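PDB 3I47: enoyl CoA hydratase/isomerase (Crotonase), which probably acts as an enoyl-CoA hydratase or isomerase, a member of the crotonase family. Local coordinates for residues Lys160-Met164 and Ser165-Phe169; Ala171-Ala174 and Tyr175-Leu179; Ser147-Val150 and Val151-Ile154; Leu86-Gly89 and Asn90-Ser94. All blocks are in the same frame, centred on the assembly; numbering follows the deposited sequence.

How the interactions relate
All four contacts are local, between neighbouring turns or round a helix end. Interactions 1, 2 and 3 form one cluster: Leu162 of interaction 1 meets Leu177 of interaction 2 and Ile154 of interaction 3, and Ile154 also packs on Leu179. Interaction 4 lies on helix 78-97, its centre about 15 Å from that of interaction 3, and meets the group where Met92 and Tyr93 touch Tyr149. Interactions 1 and 2 are helix ends, rich in side-chain hydrogen bonds; 3 and 4 rest mainly on regular helical bonds and aliphatic side chains lying side by side. Interaction 3 is the most superficial, while the other three are partly buried.

Interaction 1: Lys160-Met164 and Ser165-Phe169; sequences KMLFM and SAEVF
The two methyl branches of Leu162 meet Phe169 and Glu167, beyond the end of helix 156-165. Leu162 CD1 sits over one face of the Phe169 ring, 4.0 Å from its centroid and displaced toward the rim, a CH-pi contact. Leu162 CD2 lies 3.6 Å from Glu167 CG, on the aliphatic part of that side chain. Phe169 has CG between its backbone N and carbonyl carbon (chi1 57°), which turns the ring back toward the helix.

The polar contacts gather on Ser165. Its OG accepts the backbone N-H of Glu167 at 3.0 Å, an ST turn, and donates to Glu167 OE2 at 2.6 Å, reaching the anti side of the carboxylate. The backbone closes the helix with Ser165 N to Met161 O and Ala166 N to Leu162 O, the latter donor standing above the carbonyl plane. Water 1 donates to both Leu162 O and Glu167 O, bridging the helix end to the outgoing chain.

Ala166, with positive phi, turns the chain into strand 168-170, where Phe169 is joined to Phe132 by backbone hydrogen bonding. One serine hydroxyl thus ties the turn to the carboxylate, while Leu162 lies buried against the Phe169 ring.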
loop_
_atom_site.group_PDB
_atom_site.type_symbol
_atom_site.label_atom_id
_atom_site.label_comp_id
_atom_site.label_asym_id
_atom_site.label_seq_id
_atom_site.Cartn_x
_atom_site.Cartn_y
_atom_site.Cartn_z
ATOM N N LYS A 160 -11.405 15.206 -4.532
ATOM C CA LYS A 160 -12.482 16.090 -4.111
ATOM C C LYS A 160 -13.820 15.600 -4.680
ATOM O O LYS A 160 -14.809 15.502 -3.957
ATOM C CB LYS A 160 -12.189 17.523 -4.563
ATOM C CG LYS A 160 -13.033 18.550 -3.860
ATOM C CD LYS A 160 -12.875 19.977 -4.397
ATOM C CE LYS A 160 -11.574 20.249 -5.080
ATOM N NZ LYS A 160 -11.871 20.486 -6.519
ATOM N N MET A 161 -13.840 15.277 -5.977
ATOM C CA MET A 161 -15.056 14.763 -6.618
ATOM C C MET A 161 -15.587 13.531 -5.900
ATOM O O MET A 161 -16.767 13.469 -5.535
ATOM C CB MET A 161 -14.774 14.401 -8.081
ATOM C CG MET A 161 -15.943 13.726 -8.801
ATOM S SD MET A 161 -15.579 13.340 -10.550
ATOM C CE MET A 161 -14.762 11.773 -10.382
ATOM N N LEU A 162 -14.714 12.538 -5.728
ATOM C CA LEU A 162 -15.159 11.252 -5.213
ATOM C C LEU A 162 -15.533 11.327 -3.733
ATOM O O LEU A 162 -16.421 10.584 -3.284
ATOM C CB LEU A 162 -14.098 10.175 -5.460
ATOM C CG LEU A 162 -13.787 9.955 -6.942
ATOM C CD1 LEU A 162 -12.487 9.153 -7.092
ATOM C CD2 LEU A 162 -14.982 9.270 -7.613
ATOM N N PHE A 163 -14.886 12.232 -2.986
ATOM C CA PHE A 163 -15.276 12.451 -1.576
ATOM C C PHE A 163 -16.674 13.085 -1.505
ATOM O O PHE A 163 -17.493 12.706 -0.665
ATOM C CB PHE A 163 -14.315 13.396 -0.830
ATOM C CG PHE A 163 -12.917 12.872 -0.640
ATOM C CD1 PHE A 163 -12.608 11.525 -0.820
ATOM C CD2 PHE A 163 -11.907 13.749 -0.218
ATOM C CE1 PHE A 163 -11.299 11.060 -0.622
ATOM C CE2 PHE A 163 -10.606 13.294 -0.010
ATOM C CZ PHE A 163 -10.300 11.943 -0.212
ATOM N N MET A 164 -16.939 14.060 -2.376
ATOM C CA MET A 164 -18.204 14.783 -2.325
ATOM C C MET A 164 -19.379 13.920 -2.805
ATOM O O MET A 164 -20.499 14.053 -2.311
ATOM C CB MET A 164 -18.132 16.073 -3.163
ATOM C CG MET A 164 -17.122 17.112 -2.644
ATOM S SD MET A 164 -17.206 18.728 -3.526
ATOM C CE MET A 164 -17.026 18.231 -5.253
ATOM N N SER A 165 -19.125 13.064 -3.793
ATOM C CA SER A 165 -20.201 12.289 -4.413
ATOM C C SER A 165 -20.461 10.963 -3.702
ATOM O O SER A 165 -21.576 10.451 -3.761
ATOM C CB SER A 165 -19.871 12.004 -5.881
ATOM O OG SER A 165 -18.848 11.014 -5.955
ATOM N N ALA A 166 -19.422 10.409 -3.070
ATOM C CA ALA A 166 -19.450 9.046 -2.523
ATOM C C ALA A 166 -19.837 8.004 -3.585
ATOM O O ALA A 166 -20.394 6.942 -3.269
ATOM C CB ALA A 166 -20.382 8.974 -1.285
ATOM N N GLU A 167 -19.555 8.312 -4.851
ATOM C CA GLU A 167 -19.872 7.374 -5.921
ATOM C C GLU A 167 -18.952 6.153 -5.894
ATOM O O GLU A 167 -17.782 6.234 -5.499
ATOM C CB GLU A 167 -19.845 8.048 -7.292
ATOM C CG GLU A 167 -18.456 8.425 -7.803
ATOM C CD GLU A 167 -18.509 9.500 -8.870
ATOM O OE1 GLU A 167 -18.690 9.156 -10.059
ATOM O OE2 GLU A 167 -18.363 10.684 -8.515
ATOM N N VAL A 168 -19.500 5.027 -6.335
ATOM C CA VAL A 168 -18.694 3.821 -6.531
ATOM C C VAL A 168 -17.994 3.940 -7.874
ATOM O O VAL A 168 -18.603 4.345 -8.867
ATOM C CB VAL A 168 -19.575 2.552 -6.482
ATOM C CG1 VAL A 168 -18.726 1.282 -6.736
ATOM C CG2 VAL A 168 -20.273 2.463 -5.150
ATOM N N PHE A 169 -16.703 3.622 -7.906
ATOM C CA PHE A 169 -15.962 3.622 -9.160
ATOM C C PHE A 169 -15.272 2.293 -9.385
ATOM O O PHE A 169 -14.773 1.676 -8.438
ATOM C CB PHE A 169 -15.013 4.829 -9.302
ATOM C CG PHE A 169 -13.988 4.986 -8.194
ATOM C CD1 PHE A 169 -12.637 4.681 -8.432
ATOM C CD2 PHE A 169 -14.343 5.511 -6.944
ATOM C CE1 PHE A 169 -11.666 4.861 -7.439
ATOM C CE2 PHE A 169 -13.385 5.701 -5.938
ATOM C CZ PHE A 169 -12.031 5.377 -6.177
HETATM O O HOH W 1 -16.250 7.751 -3.806
#

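Interaction 2: Ala171-Ala174 and Tyr175-Leu179; sequences ATRA and YSLNL
Arg173 and Ser176, one turn apart on helix 171-176, are joined by two hydrogen bonds that share the serine hydroxyl. Arg173 NH1 donates to Ser176 OG over 2.9 Å, with an N-H...O angle of 159° and the oxygen almost exactly in the guanidinium plane. Ser176 OG donates back to Arg173 O, also at 2.9 Å, so the hydroxyl serves as acceptor and donor for a single residue. Its place between the backbone N and the carbonyl carbon (chi1 65°) turns it back to that carbonyl. Arg173 O takes a second bond from Leu177 N, and the two donors approach from the same face of its plane. A bend at chi2 (51°) folds the arginine along the helix, where Leu177 CD2 lies over one guanidinium face, 3.5 Å from Arg173 NH1.

Tyr175 N and Ser176 N are satisfied in the regular helical way by Ala171 O and Thr172 O. The helix then closes in a Schellman motif: Asn178 takes positive phi, its N bonds to Tyr175 O, and Leu179 N makes a weak bond to Ala174 O at 2.9 Å. At the start of the helix, Arg173 N is bonded to Asp170 OD1.

On the apolar side, Ala174 CB meets Leu179 CB at 4.2 Å, and both side chains rest on Phe132 of strand 131-133. Leu177 packs on Ala158 and Leu162 of helix 156-165, and on Ile154 of helix 147-154.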
loop_
_atom_site.group_PDB
_atom_site.type_symbol
_atom_site.label_atom_id
_atom_site.label_comp_id
_atom_site.label_asym_id
_atom_site.label_seq_id
_atom_site.Cartn_x
_atom_site.Cartn_y
_atom_site.Cartn_z
ATOM N N ALA A 171 -12.708 -0.746 -11.318
ATOM C CA ALA A 171 -11.265 -0.957 -11.364
ATOM C C ALA A 171 -10.642 -0.197 -12.527
ATOM O O ALA A 171 -9.559 0.370 -12.368
ATOM C CB ALA A 171 -10.949 -2.445 -11.468
ATOM N N THR A 172 -11.325 -0.158 -13.676
ATOM C CA THR A 172 -10.837 0.631 -14.826
ATOM C C THR A 172 -10.707 2.123 -14.490
ATOM O O THR A 172 -9.713 2.780 -14.856
ATOM C CB THR A 172 -11.718 0.429 -16.077
ATOM O OG1 THR A 172 -11.694 -0.955 -16.436
ATOM C CG2 THR A 172 -11.190 1.274 -17.267
ATOM N N ARG A 173 -11.698 2.656 -13.778
ATOM C CA ARG A 173 -11.647 4.033 -13.329
ATOM C C ARG A 173 -10.529 4.254 -12.306
ATOM O O ARG A 173 -9.807 5.255 -12.384
ATOM C CB ARG A 173 -13.002 4.468 -12.760
ATOM C CG ARG A 173 -13.083 5.960 -12.527
ATOM C CD ARG A 173 -12.655 6.687 -13.810
ATOM N NE ARG A 173 -12.957 8.108 -13.791
ATOM C CZ ARG A 173 -12.160 9.038 -14.310
ATOM N NH1 ARG A 173 -10.984 8.713 -14.841
ATOM N NH2 ARG A 173 -12.539 10.306 -14.280
ATOM N N ALA A 174 -10.381 3.329 -11.354
ATOM C CA ALA A 174 -9.287 3.433 -10.390
ATOM C C ALA A 174 -7.925 3.421 -11.084
ATOM O O ALA A 174 -7.018 4.142 -10.684
ATOM C CB ALA A 174 -9.377 2.333 -9.337
ATOM N N TYR A 175 -7.821 2.635 -12.149
ATOM C CA TYR A 175 -6.597 2.563 -12.960
ATOM C C TYR A 175 -6.337 3.877 -13.700
ATOM O O TYR A 175 -5.211 4.398 -13.676
ATOM C CB TYR A 175 -6.736 1.413 -13.952
ATOM C CG TYR A 175 -5.590 1.228 -14.902
ATOM C CD1 TYR A 175 -5.614 1.823 -16.157
ATOM C CD2 TYR A 175 -4.487 0.436 -14.564
ATOM C CE1 TYR A 175 -4.560 1.646 -17.066
ATOM C CE2 TYR A 175 -3.430 0.251 -15.465
ATOM C CZ TYR A 175 -3.484 0.858 -16.714
ATOM O OH TYR A 175 -2.453 0.666 -17.613
ATOM N N SER A 176 -7.378 4.431 -14.324
ATOM C CA SER A 176 -7.202 5.671 -15.097
ATOM C C SER A 176 -6.855 6.852 -14.182
ATOM O O SER A 176 -6.182 7.797 -14.601
ATOM C CB SER A 176 -8.425 5.963 -15.963
ATOM O OG SER A 176 -9.554 6.222 -15.155
ATOM N N LEU A 177 -7.267 6.766 -12.916
ATOM C CA LEU A 177 -6.955 7.802 -11.932
ATOM C C LEU A 177 -5.636 7.604 -11.202
ATOM O O LEU A 177 -5.228 8.471 -10.416
ATOM C CB LEU A 177 -8.086 7.924 -10.911
ATOM C CG LEU A 177 -9.419 8.481 -11.411
ATOM C CD1 LEU A 177 -10.431 8.453 -10.285
ATOM C CD2 LEU A 177 -9.276 9.900 -11.986
ATOM N N ASN A 178 -4.979 6.469 -11.461
ATOM C CA ASN A 178 -3.711 6.097 -10.840
ATOM C C ASN A 178 -3.827 5.646 -9.381
ATOM O O ASN A 178 -2.809 5.546 -8.691
ATOM C CB ASN A 178 -2.668 7.235 -10.919
ATOM C CG ASN A 178 -2.059 7.418 -12.311
ATOM O OD1 ASN A 178 -2.280 6.631 -13.231
ATOM N ND2 ASN A 178 -1.272 8.481 -12.459
ATOM N N LEU A 179 -5.041 5.362 -8.906
ATOM C CA LEU A 179 -5.181 4.720 -7.590
ATOM C C LEU A 179 -4.590 3.322 -7.677
ATOM O O LEU A 179 -3.868 2.881 -6.770
ATOM C CB LEU A 179 -6.648 4.652 -7.159
ATOM C CG LEU A 179 -6.916 3.966 -5.805
ATOM C CD1 LEU A 179 -6.146 4.670 -4.697
ATOM C CD2 LEU A 179 -8.408 3.970 -5.518
#

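Interaction 3: Ser147-Val150 and Val151-Ile154; sequences SPYV and VRAI
Val150 overlaps Ile154 one turn along helix 147-154, the two side chains lying side by side and pointing the same way, with Val150 CG1 3.8 Å from Ile154 CD1. Ile154 reaches this position because CG1 stands between its backbone N and carbonyl carbon (chi1 70°), which also brings Ile154 CG1 to 3.3 Å from Val150 O. Phe163 packs on Val150 and Leu162 on Ile154, so this ridge faces helix 156-165.

Four successive backbone bonds hold the turn, from Val151 N to Ser147 O (2.8 Å) through to Ile154 N to Val150 O (3.0 Å). Ser147 OG turns out of the contact to bond Ala144 O.

On another side of the helix, Arg152 crosses Tyr149 at a slant. Arg152 NH2 comes to the ring edge, 4.1 Å from Tyr149 CD1, with ring and guanidinium planes 77° apart, a loose touch and not a stack. Water 2 lies in the guanidinium plane, accepts from Arg152 NE at 3.0 Å and lies 2.8 Å from Tyr149 O.

Apolar contacts thus bind the helix to helix 156-165 and, through Ala119, to helix 113-120, and Tyr149 meets Met92 and Tyr93; water links Arg152 NE to the Tyr149 carbonyl, while the arginine-ring touch stays weak.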
loop_
_atom_site.group_PDB
_atom_site.type_symbol
_atom_site.label_atom_id
_atom_site.label_comp_id
_atom_site.label_asym_id
_atom_site.label_seq_id
_atom_site.Cartn_x
_atom_site.Cartn_y
_atom_site.Cartn_z
ATOM N N SER A 147 -7.481 10.766 3.640
ATOM C CA SER A 147 -7.404 11.800 2.605
ATOM C C SER A 147 -6.006 12.191 2.106
ATOM O O SER A 147 -5.831 12.371 0.894
ATOM C CB SER A 147 -8.225 13.038 2.971
ATOM O OG SER A 147 -7.709 13.721 4.098
ATOM N N PRO A 148 -5.004 12.337 3.003
ATOM C CA PRO A 148 -3.705 12.746 2.423
ATOM C C PRO A 148 -3.168 11.740 1.398
ATOM O O PRO A 148 -2.593 12.129 0.372
ATOM C CB PRO A 148 -2.784 12.829 3.645
ATOM C CG PRO A 148 -3.728 13.022 4.829
ATOM C CD PRO A 148 -4.906 12.154 4.462
ATOM N N TYR A 149 -3.378 10.459 1.659
ATOM C CA TYR A 149 -2.893 9.393 0.783
ATOM C C TYR A 149 -3.686 9.341 -0.512
ATOM O O TYR A 149 -3.107 9.188 -1.585
ATOM C CB TYR A 149 -2.955 8.054 1.526
ATOM C CG TYR A 149 -2.300 8.181 2.879
ATOM C CD1 TYR A 149 -0.910 8.107 3.006
ATOM C CD2 TYR A 149 -3.068 8.417 4.028
ATOM C CE1 TYR A 149 -0.295 8.250 4.253
ATOM C CE2 TYR A 149 -2.459 8.566 5.278
ATOM C CZ TYR A 149 -1.070 8.480 5.373
ATOM O OH TYR A 149 -0.469 8.616 6.602
ATOM N N VAL A 150 -5.004 9.498 -0.410
ATOM C CA VAL A 150 -5.847 9.485 -1.604
ATOM C C VAL A 150 -5.520 10.709 -2.489
ATOM O O VAL A 150 -5.346 10.580 -3.706
ATOM C CB VAL A 150 -7.347 9.468 -1.239
ATOM C CG1 VAL A 150 -8.202 9.593 -2.505
ATOM C CG2 VAL A 150 -7.692 8.170 -0.472
ATOM N N VAL A 151 -5.420 11.883 -1.877
ATOM C CA VAL A 151 -5.129 13.095 -2.663
ATOM C C VAL A 151 -3.752 12.967 -3.325
ATOM O O VAL A 151 -3.606 13.341 -4.491
ATOM C CB VAL A 151 -5.241 14.367 -1.811
ATOM C CG1 VAL A 151 -4.706 15.600 -2.563
ATOM C CG2 VAL A 151 -6.701 14.591 -1.394
ATOM N N ARG A 152 -2.769 12.409 -2.612
ATOM C CA ARG A 152 -1.446 12.177 -3.214
ATOM C C ARG A 152 -1.521 11.228 -4.417
ATOM O O ARG A 152 -0.888 11.474 -5.451
ATOM C CB ARG A 152 -0.444 11.652 -2.181
ATOM C CG ARG A 152 0.968 11.503 -2.756
ATOM C CD ARG A 152 1.973 11.229 -1.660
ATOM N NE ARG A 152 1.782 9.912 -1.054
ATOM C CZ ARG A 152 2.495 9.449 -0.030
ATOM N NH1 ARG A 152 3.448 10.206 0.520
ATOM N NH2 ARG A 152 2.256 8.233 0.452
ATOM N N ALA A 153 -2.297 10.156 -4.280
ATOM C CA ALA A 153 -2.378 9.112 -5.303
ATOM C C ALA A 153 -3.094 9.542 -6.580
ATOM O O ALA A 153 -2.599 9.280 -7.687
ATOM C CB ALA A 153 -3.016 7.843 -4.720
ATOM N N ILE A 154 -4.235 10.216 -6.429
ATOM C CA ILE A 154 -5.120 10.499 -7.577
ATOM C C ILE A 154 -5.264 11.994 -7.869
ATOM O O ILE A 154 -5.874 12.375 -8.865
ATOM C CB ILE A 154 -6.527 9.831 -7.422
ATOM C CG1 ILE A 154 -7.346 10.500 -6.308
ATOM C CG2 ILE A 154 -6.372 8.319 -7.155
ATOM C CD1 ILE A 154 -8.816 10.039 -6.244
HETATM O O HOH W 2 -0.519 8.122 -1.743
#

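Interaction 4: Leu86-Gly89 and Asn90-Ser94; sequences LVLG and NLMYS
Helix 78-97 passes through Leu86-Ser94 with unbroken i to i+4 bonding, Leu86 O, Val87 O, Leu88 O and Gly89 O receiving the N-H groups of Asn90, Leu91, Met92 and Tyr93. The Met92 N to Leu88 O bond, 2.9 Å long, is nearly straight at 170°, whereas Asn90 N, 2.7 Å from Leu86 O, stands above the plane of that carbonyl.

Leu88 and Met92, the latter in one of its two modelled conformers, lie side by side and point the same way, with Leu88 CD1 3.8 Å from Met92 CG. With CG anti to the backbone N (chi1 178°), the Leu88 branch is carried alongside Met92. Met92 CG lies 3.3 Å from Leu88 O. Both residues touch Ile146, and in this conformer Met92 also meets Tyr149.

Asn90 turns its amide back along the helix, bringing Asn90 ND2 to 3.0 Å from Leu86 O and 4.1 Å from Leu86 CB.

Side-chain contacts within this segment are few and mostly aliphatic. The peptide hydrogen bonds hold the turns, while Leu88 meets the loop at Val145 and Ile146, Leu91 meets Leu33 and Arg37 of helix 30-45, and Met92, in the conformer described, meets Leu117 and Ala120 of helix 113-120.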
loop_
_atom_site.group_PDB
_atom_site.type_symbol
_atom_site.label_atom_id
_atom_site.label_comp_id
_atom_site.label_asym_id
_atom_site.label_seq_id
_atom_site.Cartn_x
_atom_site.Cartn_y
_atom_site.Cartn_z
ATOM N N LEU A 86 -6.909 7.240 15.485
ATOM C CA LEU A 86 -5.454 7.150 15.400
ATOM C C LEU A 86 -4.957 5.722 15.147
ATOM O O LEU A 86 -3.809 5.542 14.747
ATOM C CB LEU A 86 -4.777 7.763 16.637
ATOM C CG LEU A 86 -4.799 9.300 16.653
ATOM C CD1 LEU A 86 -4.495 9.814 18.053
ATOM C CD2 LEU A 86 -3.812 9.854 15.640
ATOM N N VAL A 87 -5.814 4.717 15.355
ATOM C CA VAL A 87 -5.439 3.347 14.980
ATOM C C VAL A 87 -5.249 3.271 13.465
ATOM O O VAL A 87 -4.152 2.931 13.002
ATOM C CB VAL A 87 -6.450 2.282 15.487
ATOM C CG1 VAL A 87 -6.009 0.874 15.035
ATOM C CG2 VAL A 87 -6.552 2.359 16.994
ATOM N N LEU A 88 -6.284 3.632 12.702
ATOM C CA LEU A 88 -6.156 3.721 11.235
ATOM C C LEU A 88 -5.092 4.746 10.849
ATOM O O LEU A 88 -4.279 4.482 9.970
ATOM C CB LEU A 88 -7.494 4.051 10.561
ATOM C CG LEU A 88 -7.416 4.199 9.037
ATOM C CD1 LEU A 88 -7.075 2.874 8.347
ATOM C CD2 LEU A 88 -8.729 4.749 8.511
ATOM N N GLY A 89 -5.077 5.893 11.525
ATOM C CA GLY A 89 -4.080 6.939 11.234
ATOM C C GLY A 89 -2.648 6.439 11.351
ATOM O O GLY A 89 -1.826 6.677 10.460
ATOM N N ASN A 90 -2.342 5.725 12.432
ATOM C CA ASN A 90 -1.005 5.169 12.591
ATOM C C ASN A 90 -0.688 4.058 11.607
ATOM O O ASN A 90 0.451 3.966 11.128
ATOM C CB ASN A 90 -0.811 4.688 14.023
ATOM C CG ASN A 90 -0.470 5.820 14.957
ATOM O OD1 ASN A 90 0.447 6.597 14.685
ATOM N ND2 ASN A 90 -1.185 5.915 16.072
ATOM N N LEU A 91 -1.688 3.236 11.282
ATOM C CA LEU A 91 -1.495 2.184 10.273
ATOM C C LEU A 91 -1.128 2.788 8.918
ATOM O O LEU A 91 -0.144 2.373 8.294
ATOM C CB LEU A 91 -2.733 1.282 10.140
ATOM C CG LEU A 91 -2.672 0.232 9.013
ATOM C CD1 LEU A 91 -1.489 -0.762 9.201
ATOM C CD2 LEU A 91 -4.002 -0.509 8.902
ATOM N N MET A 92 -1.907 3.764 8.471
ATOM C CA MET A 92 -1.650 4.346 7.154
ATOM C C MET A 92 -0.300 5.061 7.135
ATOM O O MET A 92 0.438 4.974 6.141
ATOM C CB MET A 92 -2.785 5.283 6.758
ATOM C CG MET A 92 -4.127 4.568 6.669
ATOM S SD MET A 92 -4.523 3.944 5.041
ATOM C CE MET A 92 -4.760 5.488 4.192
ATOM N N TYR A 93 0.033 5.753 8.224
ATOM C CA TYR A 93 1.316 6.435 8.308
ATOM C C TYR A 93 2.448 5.423 8.227
ATOM O O TYR A 93 3.388 5.602 7.447
ATOM C CB TYR A 93 1.407 7.270 9.582
ATOM C CG TYR A 93 2.665 8.084 9.666
ATOM C CD1 TYR A 93 2.891 9.139 8.779
ATOM C CD2 TYR A 93 3.626 7.803 10.624
ATOM C CE1 TYR A 93 4.054 9.903 8.857
ATOM C CE2 TYR A 93 4.800 8.565 10.708
ATOM C CZ TYR A 93 4.993 9.611 9.823
ATOM O OH TYR A 93 6.152 10.365 9.898
ATOM N N SER A 94 2.329 4.347 9.000
ATOM C CA SER A 94 3.342 3.305 9.003
ATOM C C SER A 94 3.541 2.670 7.621
ATOM O O SER A 94 4.687 2.421 7.209
ATOM C CB SER A 94 3.005 2.263 10.061
ATOM O OG SER A 94 3.206 2.843 11.344
#